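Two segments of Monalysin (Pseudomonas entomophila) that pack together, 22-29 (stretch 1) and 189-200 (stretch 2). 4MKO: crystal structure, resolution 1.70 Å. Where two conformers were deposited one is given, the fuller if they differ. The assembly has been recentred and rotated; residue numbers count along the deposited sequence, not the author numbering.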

# COMPACT_ATOMS: atom_id res chain seq x y z
N ASP A 22 -10.08 4.00 16.57
CA ASP A 22 -10.21 3.20 17.77
C ASP A 22 -8.86 3.30 18.49
O ASP A 22 -7.89 2.63 18.11
CB ASP A 22 -10.56 1.74 17.42
CG ASP A 22 -10.44 0.76 18.58
OD1 ASP A 22 -10.47 1.22 19.74
OD2 ASP A 22 -10.31 -0.44 18.32
N TYR A 23 -8.79 4.21 19.46
CA TYR A 23 -7.57 4.47 20.21
C TYR A 23 -7.44 3.60 21.44
O TYR A 23 -6.55 3.87 22.25
CB TYR A 23 -7.44 5.96 20.57
CG TYR A 23 -7.29 6.87 19.38
CD1 TYR A 23 -6.09 6.92 18.66
CD2 TYR A 23 -8.33 7.71 18.98
CE1 TYR A 23 -5.96 7.75 17.54
CE2 TYR A 23 -8.19 8.56 17.89
CZ TYR A 23 -7.01 8.57 17.16
OH TYR A 23 -6.85 9.42 16.10
N SER A 24 -8.29 2.57 21.59
CA SER A 24 -8.23 1.66 22.75
C SER A 24 -6.92 0.86 22.82
O SER A 24 -6.49 0.50 23.91
CB SER A 24 -9.46 0.74 22.82
OG SER A 24 -9.51 -0.18 21.74
N SER A 25 -6.27 0.61 21.65
CA SER A 25 -4.99 -0.10 21.57
C SER A 25 -4.18 0.43 20.37
O SER A 25 -4.78 0.94 19.42
CB SER A 25 -5.22 -1.60 21.46
OG SER A 25 -5.88 -1.96 20.26
N PRO A 26 -2.81 0.34 20.38
CA PRO A 26 -2.03 0.85 19.23
C PRO A 26 -2.34 0.08 17.95
O PRO A 26 -2.55 -1.13 17.98
CB PRO A 26 -0.57 0.61 19.65
CG PRO A 26 -0.60 0.51 21.13
CD PRO A 26 -1.89 -0.20 21.42
N LYS A 27 -2.38 0.79 16.82
CA LYS A 27 -2.72 0.20 15.52
C LYS A 27 -1.53 0.27 14.57
O LYS A 27 -0.81 1.27 14.57
CB LYS A 27 -3.95 0.93 14.91
CG LYS A 27 -5.22 0.93 15.79
CD LYS A 27 -5.64 -0.46 16.30
CE LYS A 27 -6.92 -0.43 17.11
NZ LYS A 27 -8.11 -0.46 16.21
N GLN A 28 -1.29 -0.80 13.79
CA GLN A 28 -0.17 -0.83 12.84
C GLN A 28 -0.69 -0.94 11.40
O GLN A 28 -0.10 -0.38 10.49
CB GLN A 28 0.73 -2.04 13.10
CG GLN A 28 1.66 -1.92 14.30
CD GLN A 28 2.40 -3.21 14.49
OE1 GLN A 28 1.80 -4.28 14.68
NE2 GLN A 28 3.72 -3.15 14.42
N GLY A 29 -1.73 -1.74 11.20
CA GLY A 29 -2.23 -1.98 9.85
C GLY A 29 -3.34 -2.99 9.78
O GLY A 29 -3.73 -3.61 10.78
N ILE A 189 -1.22 11.06 14.32
CA ILE A 189 -0.29 11.55 15.34
C ILE A 189 -0.70 10.89 16.65
O ILE A 189 -1.86 11.00 17.04
CB ILE A 189 -0.24 13.11 15.47
CG1 ILE A 189 0.07 13.80 14.11
CG2 ILE A 189 0.83 13.50 16.51
CD1 ILE A 189 -0.03 15.33 14.15
N VAL A 190 0.22 10.16 17.30
CA VAL A 190 -0.07 9.49 18.56
C VAL A 190 1.00 9.80 19.61
O VAL A 190 2.18 9.86 19.25
CB VAL A 190 -0.28 7.95 18.43
CG1 VAL A 190 -1.57 7.61 17.68
CG2 VAL A 190 0.92 7.26 17.80
N PRO A 191 0.63 9.89 20.92
CA PRO A 191 1.67 10.04 21.96
C PRO A 191 2.58 8.81 21.94
O PRO A 191 2.10 7.72 21.59
CB PRO A 191 0.87 10.10 23.27
CG PRO A 191 -0.52 10.45 22.87
CD PRO A 191 -0.70 9.78 21.54
N SER A 192 3.86 8.98 22.31
CA SER A 192 4.85 7.89 22.34
C SER A 192 4.37 6.70 23.18
O SER A 192 4.77 5.57 22.91
CB SER A 192 6.19 8.40 22.86
OG SER A 192 6.08 8.94 24.16
N SER A 193 3.48 6.95 24.17
CA SER A 193 2.89 5.94 25.05
C SER A 193 1.85 5.06 24.31
O SER A 193 1.67 3.90 24.70
CB SER A 193 2.23 6.60 26.26
OG SER A 193 1.20 7.49 25.88
N ASN A 194 1.16 5.61 23.27
CA ASN A 194 0.18 4.88 22.46
C ASN A 194 0.80 4.41 21.13
O ASN A 194 0.09 4.01 20.20
CB ASN A 194 -1.09 5.74 22.22
CG ASN A 194 -2.31 4.91 21.87
OD1 ASN A 194 -2.89 4.21 22.72
ND2 ASN A 194 -2.70 4.92 20.61
N ALA A 195 2.14 4.44 21.06
CA ALA A 195 2.84 4.05 19.85
C ALA A 195 3.60 2.74 20.00
O ALA A 195 4.16 2.45 21.07
CB ALA A 195 3.79 5.15 19.42
N VAL A 196 3.63 1.97 18.92
CA VAL A 196 4.41 0.74 18.80
C VAL A 196 5.29 0.90 17.56
O VAL A 196 5.06 1.82 16.76
CB VAL A 196 3.54 -0.55 18.74
CG1 VAL A 196 2.95 -0.87 20.11
CG2 VAL A 196 2.45 -0.46 17.67
N THR A 197 6.30 0.03 17.39
CA THR A 197 7.17 0.11 16.22
C THR A 197 6.35 -0.14 14.95
O THR A 197 5.66 -1.16 14.87
CB THR A 197 8.40 -0.78 16.38
OG1 THR A 197 9.04 -0.42 17.61
CG2 THR A 197 9.40 -0.61 15.22
N PRO A 198 6.34 0.81 14.00
CA PRO A 198 5.53 0.60 12.80
C PRO A 198 6.12 -0.46 11.89
O PRO A 198 7.30 -0.82 11.97
CB PRO A 198 5.51 1.98 12.13
CG PRO A 198 6.81 2.60 12.53
CD PRO A 198 7.05 2.11 13.95
N LEU A 199 5.26 -0.98 11.03
CA LEU A 199 5.68 -1.91 10.01
C LEU A 199 6.44 -1.12 8.94
O LEU A 199 6.22 0.09 8.80
CB LEU A 199 4.43 -2.56 9.37
CG LEU A 199 3.57 -3.42 10.31
CD1 LEU A 199 2.26 -3.79 9.65
CD2 LEU A 199 4.32 -4.69 10.73
N ASP A 200 7.33 -1.80 8.22
CA ASP A 200 8.05 -1.19 7.11
C ASP A 200 7.80 -2.03 5.84
O ASP A 200 7.19 -3.10 5.92
CB ASP A 200 9.55 -1.00 7.42
CG ASP A 200 10.33 -2.25 7.74
OD1 ASP A 200 9.96 -3.34 7.23
OD2 ASP A 200 11.35 -2.15 8.45
O HOH W 1 -4.94 5.62 23.80
O HOH W 2 2.68 0.30 10.99

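Segments with little regular secondary structure can pack closely without sharing a direct backbone hydrogen bond, and this pair from Monalysin shows how side chains and water take over that role. Stretch 1 is largely irregular. Stretch 2 starts as the end of a strand, at residues 189-191, and then turns, with Asn194 N donating to Pro191 O at 2.9 Å and Ala195 N reaching Ser192 O in a weak bond of 3.4 Å. From Asn194, within this turn, onward the two chains run alongside each other: the CA atoms of Pro26 and Asn194 lie 5.6 Å apart, and those of Gln28 and Pro198 5.9 Å apart. Together the two surfaces bury 461 Å².

Water supplies the links between polar groups that do not bond directly. Tyr23 O and Asn194 OD1 are both acceptors, 3.7 Å apart, and neither can donate to the other. A water resolves the mismatch by giving one hydrogen to Tyr23 O at 2.8 Å and the other to Asn194 OD1 at 2.7 Å. A second water accepts from Leu199 N and donates to Gln28 O, each at 2.9 Å, so it joins one backbone to the other.

The one direct hydrogen bond between the stretches comes from Gln28, whose CA-to-CB bond points toward stretch 2. Its amide NE2 donates to Thr197 O at 2.8 Å, with an N-H...acceptor angle of 143°. The extended chi2 of 176° helps carry the amide out to that carbonyl, while OE1 is satisfied elsewhere in the structure. The aliphatic part of the same side chain is also used: Gln28 CG lies 3.8 Å from Val196 CG2.

That valine methyl serves Pro26 as well, with Pro26 CB 3.8 Å from Val196 CG2, an apolar contact between two residues whose CA-to-CB bonds point toward the other stretch. Pro26 CB also comes within 3.5 Å of Asn194 O, so the proline packs against backbone as well as side chain. Nearer the start of both stretches, Tyr23 brings CE1 to 4.4 Å from Val190 CG1, a looser apolar contact, while Asn194 ND2 sits at the edge of the tyrosine ring, 4.4 Å from Tyr23 CD1.

Alternate side chains of stretch 1 can serve different purposes. Between Pro26 and Gln28, the CA-to-CB bond of Lys27 points away from stretch 2, and its NZ forms a salt bridge with Asp22 OD2 at 3.0 Å. The other carboxylate oxygen, Asp22 OD1, accepts from Ser24 OG at 2.6 Å and from Ser24 N at 3.2 Å, tying the segment to itself.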